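Local coordinates for protein CDA peptide synthetase I (Streptomyces coelicolor, PDB 5DU9) that contains a condensation domain of the CoA-acyltransferase clan, part of a multidomain nonribosomal peptide synthetase, at residues 202-205 with 206-209; 43-46 with 47-50; 325-328 with 329-332. The protein carries 1 engineered substitution. One frame throughout, in Å; residues are numbered along the deposited sequence.

Contact 1. Residues 202-205 with 206-209; sequences EAYR and ASAR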
loop_
_atom_site.group_PDB
_atom_site.type_symbol
_atom_site.label_atom_id
_atom_site.label_comp_id
_atom_site.label_asym_id
_atom_site.label_seq_id
_atom_site.Cartn_x
_atom_site.Cartn_y
_atom_site.Cartn_z
ATOM N N GLU A 202 -12.332 18.351 4.800
ATOM C CA GLU A 202 -13.148 19.112 5.736
ATOM C C GLU A 202 -14.476 19.507 5.094
ATOM O O GLU A 202 -15.525 19.439 5.733
ATOM C CB GLU A 202 -12.389 20.350 6.215
ATOM C CG GLU A 202 -11.304 20.030 7.232
ATOM C CD GLU A 202 -10.449 21.229 7.588
ATOM O OE1 GLU A 202 -10.592 22.285 6.937
ATOM O OE2 GLU A 202 -9.631 21.115 8.525
ATOM N N ALA A 203 -14.430 19.900 3.825
ATOM C CA ALA A 203 -15.644 20.265 3.108
ATOM C C ALA A 203 -16.553 19.052 2.962
ATOM O O ALA A 203 -17.776 19.169 3.068
ATOM C CB ALA A 203 -15.308 20.850 1.746
ATOM N N TYR A 204 -15.959 17.886 2.725
ATOM C CA TYR A 204 -16.745 16.666 2.596
ATOM C C TYR A 204 -17.449 16.342 3.912
ATOM O O TYR A 204 -18.632 16.008 3.926
ATOM C CB TYR A 204 -15.873 15.480 2.174
ATOM C CG TYR A 204 -16.531 14.158 2.499
ATOM C CD1 TYR A 204 -17.589 13.685 1.739
ATOM C CD2 TYR A 204 -16.112 13.402 3.586
ATOM C CE1 TYR A 204 -18.211 12.481 2.048
ATOM C CE2 TYR A 204 -16.723 12.206 3.902
ATOM C CZ TYR A 204 -17.768 11.748 3.130
ATOM O OH TYR A 204 -18.374 10.556 3.449
ATOM N N ARG A 205 -16.715 16.442 5.016
ATOM C CA ARG A 205 -17.278 16.137 6.327
ATOM C C ARG A 205 -18.457 17.049 6.658
ATOM O O ARG A 205 -19.377 16.645 7.369
ATOM C CB ARG A 205 -16.203 16.253 7.412
ATOM C CG ARG A 205 -15.171 15.132 7.366
ATOM C CD ARG A 205 -14.365 15.041 8.652
ATOM N NE ARG A 205 -13.409 16.136 8.804
ATOM C CZ ARG A 205 -12.222 16.183 8.203
ATOM N NH1 ARG A 205 -11.840 15.206 7.392
ATOM N NH2 ARG A 205 -11.417 17.217 8.407
ATOM N N ALA A 206 -18.430 18.271 6.130
ATOM C CA ALA A 206 -19.475 19.255 6.396
ATOM C C ALA A 206 -20.625 19.185 5.391
ATOM O O ALA A 206 -21.586 19.952 5.491
ATOM C CB ALA A 206 -18.878 20.656 6.395
ATOM N N SER A 207 -20.533 18.267 4.433
ATOM C CA SER A 207 -21.485 18.216 3.325
ATOM C C SER A 207 -22.639 17.258 3.580
ATOM O O SER A 207 -22.595 16.442 4.501
ATOM C CB SER A 207 -20.774 17.807 2.033
ATOM O OG SER A 207 -20.494 16.420 2.026
ATOM N N ALA A 208 -23.666 17.358 2.740
ATOM C CA ALA A 208 -24.818 16.472 2.818
ATOM C C ALA A 208 -24.432 15.039 2.465
ATOM O O ALA A 208 -25.080 14.092 2.908
ATOM C CB ALA A 208 -25.923 16.962 1.891
ATOM N N ARG A 209 -23.381 14.883 1.664
ATOM C CA ARG A 209 -22.948 13.561 1.226
ATOM C C ARG A 209 -22.464 12.717 2.398
ATOM O O ARG A 209 -22.621 11.495 2.393
ATOM C CB ARG A 209 -21.836 13.669 0.179
ATOM C CG ARG A 209 -21.416 12.331 -0.417
ATOM C CD ARG A 209 -20.412 12.508 -1.549
ATOM N NE ARG A 209 -20.959 13.321 -2.634
ATOM C CZ ARG A 209 -21.695 12.847 -3.637
ATOM N NH1 ARG A 209 -21.985 11.554 -3.712
ATOM N NH2 ARG A 209 -22.144 13.673 -4.572
HETATM O O HOH W 1 -22.110 16.620 7.473
#
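Ser207 turns its hydroxyl back onto Tyr204 O, the last-turn carbonyl of helix 194-205. Ser207 OG donates to Tyr204 O at 2.7 Å, and the hydroxyl lies only slightly tilted from the carbonyl plane. The backbone N of the same serine also donates to this oxygen, at 3.0 Å from Ser207 N to Tyr204 O, but it comes from well above the carbonyl plane. One residue therefore grips one carbonyl oxygen with two donors. The serine torsion explains the grip: OG stands between the backbone N and the carbonyl carbon (chi1 76°), close to its own main chain.

The same OG works in the other direction too. Ser207 is the N-cap of helix 208-220, and its OG accepts a weak capping bond from Arg209 N at 3.3 Å. Just before it, Ala206 N donates to Glu202 O at 3.2 Å and so continues the helical pattern of 194-205 for one more residue. A water bridges the turn, donating to Arg205 O and to Ser207 O.

The Tyr204 ring lies beside the junction. Its CE1 meets Arg209 CG at 4.0 Å, and this methylene sits at the ring edge, near the ring plane. The two side chains cross at about a right angle. The Arg205 guanidinium turns one face to Glu202 CA, which lies 3.7 Å above the plane and toward the rim.

Further out, Tyr204 OH is hydrogen-bonded to Asp213 OD2, within the second helix, and the ring touches Arg344 and Phe345. Tyr204 thus reaches helix 208-220 through Asp213 and the Arg209 methylene, while Ser207 bonds to both helices at the break itself. Its one hydroxyl donates firmly to a carbonyl at the end of one helix and accepts only weakly from an amide at the start of the next.

Contact 2. Residues 43-46 with 47-50; sequences PLDH and AVLS
Asp45 caps the N-terminus of helix 46-58, and its carboxylate bonds to Val48 N in the first turn. The bond from Val48 N to Asp45 OD1 is 3.1 Å long and fairly straight at the hydrogen (160°). The amide meets OD1 from above the carboxylate plane. CG of Asp45 lies anti to the backbone N (chi1 -172°), which carries the carboxylate forward over the start of the helix. There it also packs against valine: Asp45 CG is 3.4 Å from Val48 CG2, with the two side chains crossing at about a right angle. The backbone then settles into helical pairing, Leu49 N to Asp45 O at 2.8 Å and Ser50 N to His46 O at 2.8 Å.

The tightly packed side is apolar. Leu44 CD1 meets Leu49 CD2 at 4.1 Å, a contact that brings the loop before the helix against its first turn. Tyr177 of helix 163-182 touches Leu44, Val48 and Leu49, and its OH accepts a hydrogen bond from Asp45 N. Leu142 of strand 138-146 covers Leu49 and His46. The cap therefore sits where helix 46-58 joins the neighbouring helix and the six-stranded sheet.

The looser side holds Ala47, which is exposed, and Ser50, which is partly so. His46 borders it, yet its ring is held: it stacks with His105, and NE2 bonds to Leu103 O. On one face of that ring lies Ser50 CB, 4.5 Å from His46 NE2.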
loop_
_atom_site.group_PDB
_atom_site.type_symbol
_atom_site.label_atom_id
_atom_site.label_comp_id
_atom_site.label_asym_id
_atom_site.label_seq_id
_atom_site.Cartn_x
_atom_site.Cartn_y
_atom_site.Cartn_z
ATOM N N PRO A 43 24.038 0.169 -13.034
ATOM C CA PRO A 43 24.765 0.991 -12.060
ATOM C C PRO A 43 24.235 2.418 -11.922
ATOM O O PRO A 43 23.880 3.057 -12.914
ATOM C CB PRO A 43 26.199 0.999 -12.606
ATOM C CG PRO A 43 26.067 0.694 -14.051
ATOM C CD PRO A 43 24.887 -0.218 -14.174
ATOM N N LEU A 44 24.184 2.890 -10.680
ATOM C CA LEU A 44 23.859 4.278 -10.372
ATOM C C LEU A 44 25.022 4.937 -9.636
ATOM O O LEU A 44 25.792 4.268 -8.945
ATOM C CB LEU A 44 22.592 4.365 -9.520
ATOM C CG LEU A 44 21.296 3.849 -10.146
ATOM C CD1 LEU A 44 20.167 3.944 -9.139
ATOM C CD2 LEU A 44 20.945 4.618 -11.410
ATOM N N ASP A 45 25.143 6.250 -9.793
ATOM C CA ASP A 45 26.162 7.028 -9.096
ATOM C C ASP A 45 25.603 7.477 -7.751
ATOM O O ASP A 45 24.694 8.303 -7.700
ATOM C CB ASP A 45 26.588 8.230 -9.947
ATOM C CG ASP A 45 27.775 8.980 -9.363
ATOM O OD1 ASP A 45 27.776 9.267 -8.147
ATOM O OD2 ASP A 45 28.712 9.291 -10.129
ATOM N N HIS A 46 26.143 6.934 -6.663
ATOM C CA HIS A 46 25.606 7.216 -5.334
ATOM C C HIS A 46 25.746 8.686 -4.951
ATOM O O HIS A 46 24.854 9.259 -4.323
ATOM C CB HIS A 46 26.292 6.358 -4.274
ATOM C CG HIS A 46 25.951 6.761 -2.872
ATOM N ND1 HIS A 46 26.880 7.295 -2.007
ATOM C CD2 HIS A 46 24.780 6.730 -2.198
ATOM C CE1 HIS A 46 26.297 7.565 -0.852
ATOM N NE2 HIS A 46 25.023 7.228 -0.939
ATOM N N ALA A 47 26.872 9.289 -5.316
ATOM C CA ALA A 47 27.104 10.695 -5.015
ATOM C C ALA A 47 26.038 11.566 -5.673
ATOM O O ALA A 47 25.502 12.483 -5.053
ATOM C CB ALA A 47 28.487 11.116 -5.474
ATOM N N VAL A 48 25.731 11.267 -6.930
ATOM C CA VAL A 48 24.732 12.026 -7.674
ATOM C C VAL A 48 23.328 11.740 -7.145
ATOM O O VAL A 48 22.533 12.661 -6.964
ATOM C CB VAL A 48 24.790 11.708 -9.182
ATOM C CG1 VAL A 48 23.738 12.502 -9.948
ATOM C CG2 VAL A 48 26.175 12.014 -9.732
ATOM N N LEU A 49 23.026 10.469 -6.899
ATOM C CA LEU A 49 21.716 10.092 -6.374
ATOM C C LEU A 49 21.503 10.706 -4.995
ATOM O O LEU A 49 20.383 11.055 -4.627
ATOM C CB LEU A 49 21.573 8.567 -6.305
ATOM C CG LEU A 49 20.177 8.015 -5.999
ATOM C CD1 LEU A 49 19.163 8.440 -7.056
ATOM C CD2 LEU A 49 20.214 6.497 -5.886
ATOM N N SER A 50 22.584 10.842 -4.235
ATOM C CA SER A 50 22.510 11.470 -2.921
ATOM C C SER A 50 22.098 12.936 -3.062
ATOM O O SER A 50 21.271 13.438 -2.299
ATOM C CB SER A 50 23.853 11.349 -2.196
ATOM O OG SER A 50 23.814 12.005 -0.940
#

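Contact 3. Residues 325-328 with 329-332; sequences FARV and VETV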
loop_
_atom_site.group_PDB
_atom_site.type_symbol
_atom_site.label_atom_id
_atom_site.label_comp_id
_atom_site.label_asym_id
_atom_site.label_seq_id
_atom_site.Cartn_x
_atom_site.Cartn_y
_atom_site.Cartn_z
ATOM N N PHE A 325 -17.514 -18.808 -11.271
ATOM C CA PHE A 325 -16.530 -17.797 -10.924
ATOM C C PHE A 325 -16.902 -16.476 -11.594
ATOM O O PHE A 325 -16.770 -15.413 -10.998
ATOM C CB PHE A 325 -15.117 -18.228 -11.323
ATOM C CG PHE A 325 -14.056 -17.226 -10.949
ATOM C CD1 PHE A 325 -13.927 -16.790 -9.641
ATOM C CD2 PHE A 325 -13.193 -16.724 -11.903
ATOM C CE1 PHE A 325 -12.959 -15.869 -9.293
ATOM C CE2 PHE A 325 -12.226 -15.798 -11.565
ATOM C CZ PHE A 325 -12.106 -15.372 -10.255
ATOM N N ALA A 326 -17.397 -16.548 -12.824
ATOM C CA ALA A 326 -17.844 -15.342 -13.521
ATOM C C ALA A 326 -18.952 -14.639 -12.743
ATOM O O ALA A 326 -19.024 -13.411 -12.722
ATOM C CB ALA A 326 -18.323 -15.679 -14.929
ATOM N N ARG A 327 -19.813 -15.415 -12.097
ATOM C CA ARG A 327 -20.881 -14.827 -11.297
ATOM C C ARG A 327 -20.317 -14.123 -10.068
ATOM O O ARG A 327 -20.825 -13.083 -9.656
ATOM C CB ARG A 327 -21.896 -15.884 -10.865
ATOM C CG ARG A 327 -23.071 -15.318 -10.071
ATOM C CD ARG A 327 -23.943 -14.408 -10.933
ATOM N NE ARG A 327 -25.076 -13.855 -10.196
ATOM C CZ ARG A 327 -25.028 -12.752 -9.453
ATOM N NH1 ARG A 327 -23.896 -12.070 -9.329
ATOM N NH2 ARG A 327 -26.117 -12.332 -8.825
ATOM N N VAL A 328 -19.272 -14.687 -9.473
ATOM C CA VAL A 328 -18.641 -14.044 -8.325
ATOM C C VAL A 328 -17.981 -12.736 -8.751
ATOM O O VAL A 328 -18.016 -11.753 -8.012
ATOM C CB VAL A 328 -17.606 -14.966 -7.656
ATOM C CG1 VAL A 328 -16.926 -14.259 -6.487
ATOM C CG2 VAL A 328 -18.284 -16.241 -7.168
ATOM N N VAL A 329 -17.383 -12.721 -9.941
ATOM C CA VAL A 329 -16.812 -11.489 -10.480
ATOM C C VAL A 329 -17.914 -10.426 -10.609
ATOM O O VAL A 329 -17.702 -9.263 -10.279
ATOM C CB VAL A 329 -16.119 -11.731 -11.845
ATOM C CG1 VAL A 329 -15.719 -10.410 -12.508
ATOM C CG2 VAL A 329 -14.890 -12.616 -11.667
ATOM N N GLU A 330 -19.095 -10.828 -11.064
ATOM C CA GLU A 330 -20.220 -9.893 -11.164
ATOM C C GLU A 330 -20.641 -9.382 -9.786
ATOM O O GLU A 330 -20.966 -8.203 -9.619
ATOM C CB GLU A 330 -21.406 -10.556 -11.861
ATOM C CG GLU A 330 -21.175 -10.835 -13.333
ATOM C CD GLU A 330 -22.291 -11.652 -13.960
ATOM O OE1 GLU A 330 -23.299 -11.919 -13.273
ATOM O OE2 GLU A 330 -22.157 -12.031 -15.143
ATOM N N THR A 331 -20.642 -10.276 -8.802
ATOM C CA THR A 331 -20.987 -9.911 -7.434
ATOM C C THR A 331 -19.996 -8.877 -6.908
ATOM O O THR A 331 -20.380 -7.897 -6.266
ATOM C CB THR A 331 -21.009 -11.156 -6.527
ATOM O OG1 THR A 331 -22.028 -12.044 -6.991
ATOM C CG2 THR A 331 -21.287 -10.785 -5.070
ATOM N N VAL A 332 -18.720 -9.094 -7.200
ATOM C CA VAL A 332 -17.674 -8.155 -6.804
ATOM C C VAL A 332 -17.889 -6.799 -7.472
ATOM O O VAL A 332 -17.787 -5.759 -6.830
ATOM C CB VAL A 332 -16.274 -8.703 -7.162
ATOM C CG1 VAL A 332 -15.204 -7.615 -7.086
ATOM C CG2 VAL A 332 -15.916 -9.858 -6.244
#
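Four consecutive i to i+4 backbone bonds make this the first turns of an alpha-helix, 325-341, with N-to-O distances of 2.9 to 3.1 Å from Val329 N to Phe325 O through Val332 N to Val328 O. The side chains divide between a buried face and an exposed one.

On the buried face, Val329 lays a methyl over the Phe325 ring. Val329 CG2 is 4.2 Å from the ring centroid and 15° off the ring normal, a CH-pi contact over the face. The methyl is shifted a little toward the ring rim, on the side of CE2 and CZ. Phe325 has CG anti to its backbone N (chi1 -179°), and this leans the ring toward the next turn, where one face meets the valine methyl. Ala273 of helix 267-283 touches both residues and also Val332, so this face packs against a second helix. Val328 meets Val443, and the backbones of Phe325 and Ala326 are hydrogen-bonded to those of Ala441 and Pro439, respectively.

The exposed face carries the charges. Arg327 starts anti to its backbone N, then bends at chi2 (66°) and runs forward over the next turn. Its CD lies 3.5 Å from Glu330 OE1. The guanidinium and carboxylate form a long salt bridge, with Arg327 NH1 4.0 Å from Glu330 OE1. OE1 stands far from the plane of the guanidinium and receives no directed hydrogen, so only charge attracts, probably modestly.

Beside it sits Thr331, whose side chain crosses that of the arginine at about a right angle. Here the approach is close but badly angled for a hydrogen bond: Arg327 NH1 lies 3.0 Å from Thr331 OG1.

In the fold
Along the chain the order is contact 2, contact 1, contact 3, and they follow one another in series. All three belong to the condensation domain. None touches another. The centres of contacts 1 and 2 are 46 Å apart, those of contacts 1 and 3 are 33 Å apart, and those of contacts 2 and 3 are 48 Å apart. Contact 2 opens helix 46-58 beside the six-stranded sheet. Contact 3 begins helix 325-341 against helix 267-283, on the opposite side of the chain's centre. Contact 1 joins helices 194-205 and 208-220. Each thus sets the start or junction of its own helices independently of the other two.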